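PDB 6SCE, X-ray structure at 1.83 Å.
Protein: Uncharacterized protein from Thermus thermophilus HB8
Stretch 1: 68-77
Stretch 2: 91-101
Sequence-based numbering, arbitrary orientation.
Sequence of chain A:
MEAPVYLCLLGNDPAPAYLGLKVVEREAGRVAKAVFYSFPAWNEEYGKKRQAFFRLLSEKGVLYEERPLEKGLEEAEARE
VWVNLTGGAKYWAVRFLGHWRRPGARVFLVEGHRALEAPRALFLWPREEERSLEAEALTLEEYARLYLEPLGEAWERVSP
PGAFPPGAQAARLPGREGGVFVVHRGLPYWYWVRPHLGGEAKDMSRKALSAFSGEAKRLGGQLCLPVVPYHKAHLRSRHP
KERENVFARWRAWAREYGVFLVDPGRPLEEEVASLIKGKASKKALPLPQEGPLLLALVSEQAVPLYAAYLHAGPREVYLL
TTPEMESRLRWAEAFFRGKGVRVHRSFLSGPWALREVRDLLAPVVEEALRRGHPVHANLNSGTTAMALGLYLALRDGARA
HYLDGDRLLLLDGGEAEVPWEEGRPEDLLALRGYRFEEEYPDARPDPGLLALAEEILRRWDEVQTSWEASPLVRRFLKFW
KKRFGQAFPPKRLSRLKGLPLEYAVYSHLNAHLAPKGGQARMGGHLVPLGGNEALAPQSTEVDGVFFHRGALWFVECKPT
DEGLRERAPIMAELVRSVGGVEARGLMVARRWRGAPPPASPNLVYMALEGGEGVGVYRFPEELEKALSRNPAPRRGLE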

# COMPACT_ATOMS: atom_id res chain seq x y z
N PRO A 68 -14.03 -21.58 5.81
CA PRO A 68 -12.69 -21.50 5.22
C PRO A 68 -12.77 -21.34 3.72
O PRO A 68 -13.71 -21.82 3.08
CB PRO A 68 -12.05 -22.86 5.60
CG PRO A 68 -12.79 -23.28 6.84
CD PRO A 68 -14.21 -22.81 6.62
N LEU A 69 -11.77 -20.68 3.14
CA LEU A 69 -11.76 -20.42 1.70
C LEU A 69 -11.92 -21.66 0.83
O LEU A 69 -12.65 -21.65 -0.17
CB LEU A 69 -10.45 -19.69 1.31
CG LEU A 69 -10.51 -18.16 1.40
CD1 LEU A 69 -11.36 -17.59 0.29
CD2 LEU A 69 -11.04 -17.69 2.73
N GLU A 70 -11.25 -22.74 1.23
CA GLU A 70 -11.29 -24.00 0.49
C GLU A 70 -12.69 -24.58 0.38
O GLU A 70 -13.03 -25.21 -0.62
CB GLU A 70 -10.37 -25.05 1.16
CG GLU A 70 -8.88 -24.74 1.01
CD GLU A 70 -8.28 -25.21 -0.32
OE1 GLU A 70 -8.84 -26.13 -0.96
OE2 GLU A 70 -7.21 -24.67 -0.72
N LYS A 71 -13.51 -24.36 1.41
CA LYS A 71 -14.89 -24.82 1.41
C LYS A 71 -15.73 -24.13 0.34
O LYS A 71 -16.77 -24.64 -0.06
CB LYS A 71 -15.53 -24.67 2.79
CG LYS A 71 -15.01 -25.69 3.80
CD LYS A 71 -15.39 -27.11 3.36
N GLY A 72 -15.27 -22.98 -0.14
CA GLY A 72 -15.94 -22.31 -1.23
C GLY A 72 -15.73 -22.97 -2.56
O GLY A 72 -16.41 -22.65 -3.53
N LEU A 73 -14.75 -23.89 -2.63
CA LEU A 73 -14.52 -24.70 -3.83
C LEU A 73 -15.23 -26.06 -3.74
O LEU A 73 -14.61 -27.13 -3.77
CB LEU A 73 -13.01 -24.89 -4.04
CG LEU A 73 -12.23 -23.58 -4.13
CD1 LEU A 73 -10.74 -23.86 -4.30
CD2 LEU A 73 -12.73 -22.70 -5.27
N GLU A 74 -16.56 -26.01 -3.66
CA GLU A 74 -17.42 -27.21 -3.60
C GLU A 74 -18.71 -26.89 -4.34
O GLU A 74 -18.96 -25.74 -4.69
CB GLU A 74 -17.71 -27.59 -2.15
CG GLU A 74 -16.44 -27.92 -1.37
CD GLU A 74 -16.67 -28.51 0.01
OE1 GLU A 74 -17.83 -28.48 0.49
OE2 GLU A 74 -15.67 -29.00 0.61
N GLU A 75 -19.53 -27.90 -4.59
CA GLU A 75 -20.79 -27.68 -5.26
C GLU A 75 -21.72 -26.82 -4.39
O GLU A 75 -21.68 -26.88 -3.17
CB GLU A 75 -21.47 -29.01 -5.67
CG GLU A 75 -21.75 -29.99 -4.55
CD GLU A 75 -20.60 -30.96 -4.29
OE1 GLU A 75 -19.55 -30.52 -3.77
OE2 GLU A 75 -20.75 -32.17 -4.61
N ALA A 76 -22.54 -26.00 -5.04
CA ALA A 76 -23.56 -25.24 -4.32
C ALA A 76 -24.65 -26.17 -3.82
O ALA A 76 -24.93 -27.18 -4.45
CB ALA A 76 -24.17 -24.19 -5.24
N GLU A 77 -25.25 -25.83 -2.69
CA GLU A 77 -26.45 -26.53 -2.19
C GLU A 77 -27.71 -25.86 -2.73
O GLU A 77 -28.68 -26.53 -3.10
CB GLU A 77 -26.45 -26.55 -0.65
CG GLU A 77 -25.18 -27.12 -0.03
CD GLU A 77 -25.04 -26.80 1.45
OE1 GLU A 77 -26.03 -26.99 2.19
OE2 GLU A 77 -23.95 -26.35 1.87
N TYR A 91 -5.87 -13.41 -5.49
CA TYR A 91 -5.60 -14.82 -5.66
C TYR A 91 -6.86 -15.67 -5.55
O TYR A 91 -7.08 -16.54 -6.36
CB TYR A 91 -4.56 -15.25 -4.63
CG TYR A 91 -4.33 -16.73 -4.54
CD1 TYR A 91 -3.46 -17.40 -5.42
CD2 TYR A 91 -4.99 -17.48 -3.57
CE1 TYR A 91 -3.26 -18.78 -5.32
CE2 TYR A 91 -4.80 -18.84 -3.47
CZ TYR A 91 -3.93 -19.49 -4.33
OH TYR A 91 -3.79 -20.86 -4.19
N TRP A 92 -7.66 -15.43 -4.51
CA TRP A 92 -8.85 -16.19 -4.28
C TRP A 92 -9.97 -15.82 -5.23
O TRP A 92 -10.74 -16.67 -5.58
CB TRP A 92 -9.29 -16.09 -2.81
CG TRP A 92 -8.47 -16.98 -1.96
CD1 TRP A 92 -7.47 -16.64 -1.07
CD2 TRP A 92 -8.52 -18.40 -1.98
NE1 TRP A 92 -6.94 -17.79 -0.52
CE2 TRP A 92 -7.57 -18.88 -1.06
CE3 TRP A 92 -9.32 -19.31 -2.68
CZ2 TRP A 92 -7.40 -20.25 -0.82
CZ3 TRP A 92 -9.14 -20.67 -2.44
CH2 TRP A 92 -8.17 -21.12 -1.52
N ALA A 93 -10.02 -14.56 -5.67
CA ALA A 93 -10.95 -14.20 -6.74
C ALA A 93 -10.67 -15.05 -7.97
O ALA A 93 -11.59 -15.58 -8.62
CB ALA A 93 -10.84 -12.73 -7.07
N VAL A 94 -9.40 -15.19 -8.30
CA VAL A 94 -9.05 -15.96 -9.48
C VAL A 94 -9.49 -17.43 -9.33
O VAL A 94 -10.08 -18.00 -10.27
CB VAL A 94 -7.56 -15.89 -9.77
CG1 VAL A 94 -7.16 -16.93 -10.81
CG2 VAL A 94 -7.18 -14.50 -10.25
N ARG A 95 -9.21 -18.02 -8.18
CA ARG A 95 -9.57 -19.42 -7.92
C ARG A 95 -11.08 -19.65 -7.87
O ARG A 95 -11.60 -20.60 -8.48
CB ARG A 95 -8.92 -19.91 -6.67
CG ARG A 95 -7.39 -19.97 -6.87
CD ARG A 95 -6.69 -20.81 -5.88
NE ARG A 95 -7.15 -22.20 -5.94
CZ ARG A 95 -6.93 -23.09 -5.00
NH1 ARG A 95 -6.21 -22.77 -3.94
NH2 ARG A 95 -7.45 -24.31 -5.12
N PHE A 96 -11.80 -18.74 -7.20
CA PHE A 96 -13.26 -18.81 -7.18
C PHE A 96 -13.84 -18.61 -8.56
O PHE A 96 -14.81 -19.27 -8.91
CB PHE A 96 -13.85 -17.78 -6.22
CG PHE A 96 -13.99 -18.27 -4.83
CD1 PHE A 96 -12.91 -18.84 -4.17
CD2 PHE A 96 -15.20 -18.16 -4.15
CE1 PHE A 96 -13.03 -19.29 -2.87
CE2 PHE A 96 -15.32 -18.63 -2.86
CZ PHE A 96 -14.23 -19.17 -2.21
N LEU A 97 -13.27 -17.71 -9.37
CA LEU A 97 -13.83 -17.50 -10.70
C LEU A 97 -13.73 -18.79 -11.51
O LEU A 97 -14.68 -19.15 -12.22
CB LEU A 97 -13.13 -16.40 -11.44
CG LEU A 97 -13.58 -16.14 -12.88
CD1 LEU A 97 -15.05 -15.74 -12.95
CD2 LEU A 97 -12.70 -15.07 -13.48
N GLY A 98 -12.59 -19.49 -11.40
CA GLY A 98 -12.44 -20.79 -12.12
C GLY A 98 -13.55 -21.77 -11.76
O GLY A 98 -14.11 -22.43 -12.62
N HIS A 99 -13.87 -21.85 -10.48
CA HIS A 99 -14.81 -22.82 -9.95
C HIS A 99 -16.27 -22.44 -10.20
O HIS A 99 -17.09 -23.31 -10.53
CB HIS A 99 -14.56 -22.97 -8.45
CG HIS A 99 -15.48 -23.94 -7.76
ND1 HIS A 99 -15.25 -25.31 -7.71
CD2 HIS A 99 -16.63 -23.74 -7.08
CE1 HIS A 99 -16.21 -25.89 -7.03
NE2 HIS A 99 -17.06 -24.97 -6.64
N TRP A 100 -16.59 -21.15 -10.08
CA TRP A 100 -17.97 -20.69 -10.03
C TRP A 100 -18.56 -20.30 -11.36
O TRP A 100 -19.73 -19.91 -11.44
CB TRP A 100 -18.16 -19.59 -8.94
CG TRP A 100 -18.17 -20.17 -7.57
CD1 TRP A 100 -17.20 -20.08 -6.64
CD2 TRP A 100 -19.18 -20.99 -7.02
NE1 TRP A 100 -17.55 -20.77 -5.53
CE2 TRP A 100 -18.76 -21.36 -5.75
CE3 TRP A 100 -20.40 -21.46 -7.50
CZ2 TRP A 100 -19.52 -22.17 -4.91
CZ3 TRP A 100 -21.16 -22.28 -6.66
CH2 TRP A 100 -20.72 -22.62 -5.41
N ARG A 101 -17.80 -20.43 -12.43
CA ARG A 101 -18.37 -20.30 -13.77
C ARG A 101 -19.11 -21.60 -14.07
O ARG A 101 -18.60 -22.49 -14.74
CB ARG A 101 -17.29 -19.99 -14.80
CG ARG A 101 -16.83 -18.54 -14.72
CD ARG A 101 -15.77 -18.17 -15.77
NE ARG A 101 -14.55 -18.93 -15.58
CZ ARG A 101 -13.40 -18.68 -16.21
NH1 ARG A 101 -13.32 -17.68 -17.07
NH2 ARG A 101 -12.34 -19.43 -15.98
O HOH W 1 -6.82 -25.69 -3.06

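Stretch 1 runs alongside the helix of stretch 2, in the same direction, as a short 3-10 segment followed by an extended loop, and the contact buries 591 Å² over both partners. Leu 69 opens it. Its CA-to-CB bond points toward the helix and sets CB over the six-membered ring of Trp 92, 3.7 Å from the ring centroid and only 9° off the normal, a CH-pi contact; CD1 reaches on to Phe 96 CE1 at 4.0 Å. A branched aliphatic side chain suits this buried place, where it meets two aromatic rings at once.

Glu 70 starts out away from the helix, but its m, m rotamer brings the carboxylate back. OE2 forms a long salt bridge with Arg 95 NH1 (3.9 Å), reinforced by water 1, which donates to Glu 70 OE2 (2.6 Å) and accepts from Arg 95 NH2 (2.6 Å). Within the helix, Arg 95 NH1 also donates to Tyr 91 OH (3.1 Å), which helps to fix the guanidinium.

Gly 72 packs its bare CA against Phe 96 CZ at 3.7 Å; a CB here would lie 2.3 Å from that same CZ, so the close approach depends on glycine. Its carbonyl O accepts a weak hydrogen bond from Trp 100 NE1 (3.0 Å, 129°).

Leu 73 has the largest covered area of either stretch. Its CA sits over the face of the His 99 ring, 3.8 Å from the centroid, while its side chain turns back to the helix: CD1 lies over one face of the Arg 95 guanidinium, 3.4 Å from NH2, and CD2 is 4.0 Å from Phe 96 CD1.

Glu 74 contributes its backbone: its O accepts a well-directed hydrogen bond from His 99 NE2 (2.8 Å, 158°), while its CA-to-CB bond points away from the helix and its carboxylate makes no bond to it. Finally, Ala 76 CB meets the edge of the Trp 100 indole, 3.8 Å from CH2.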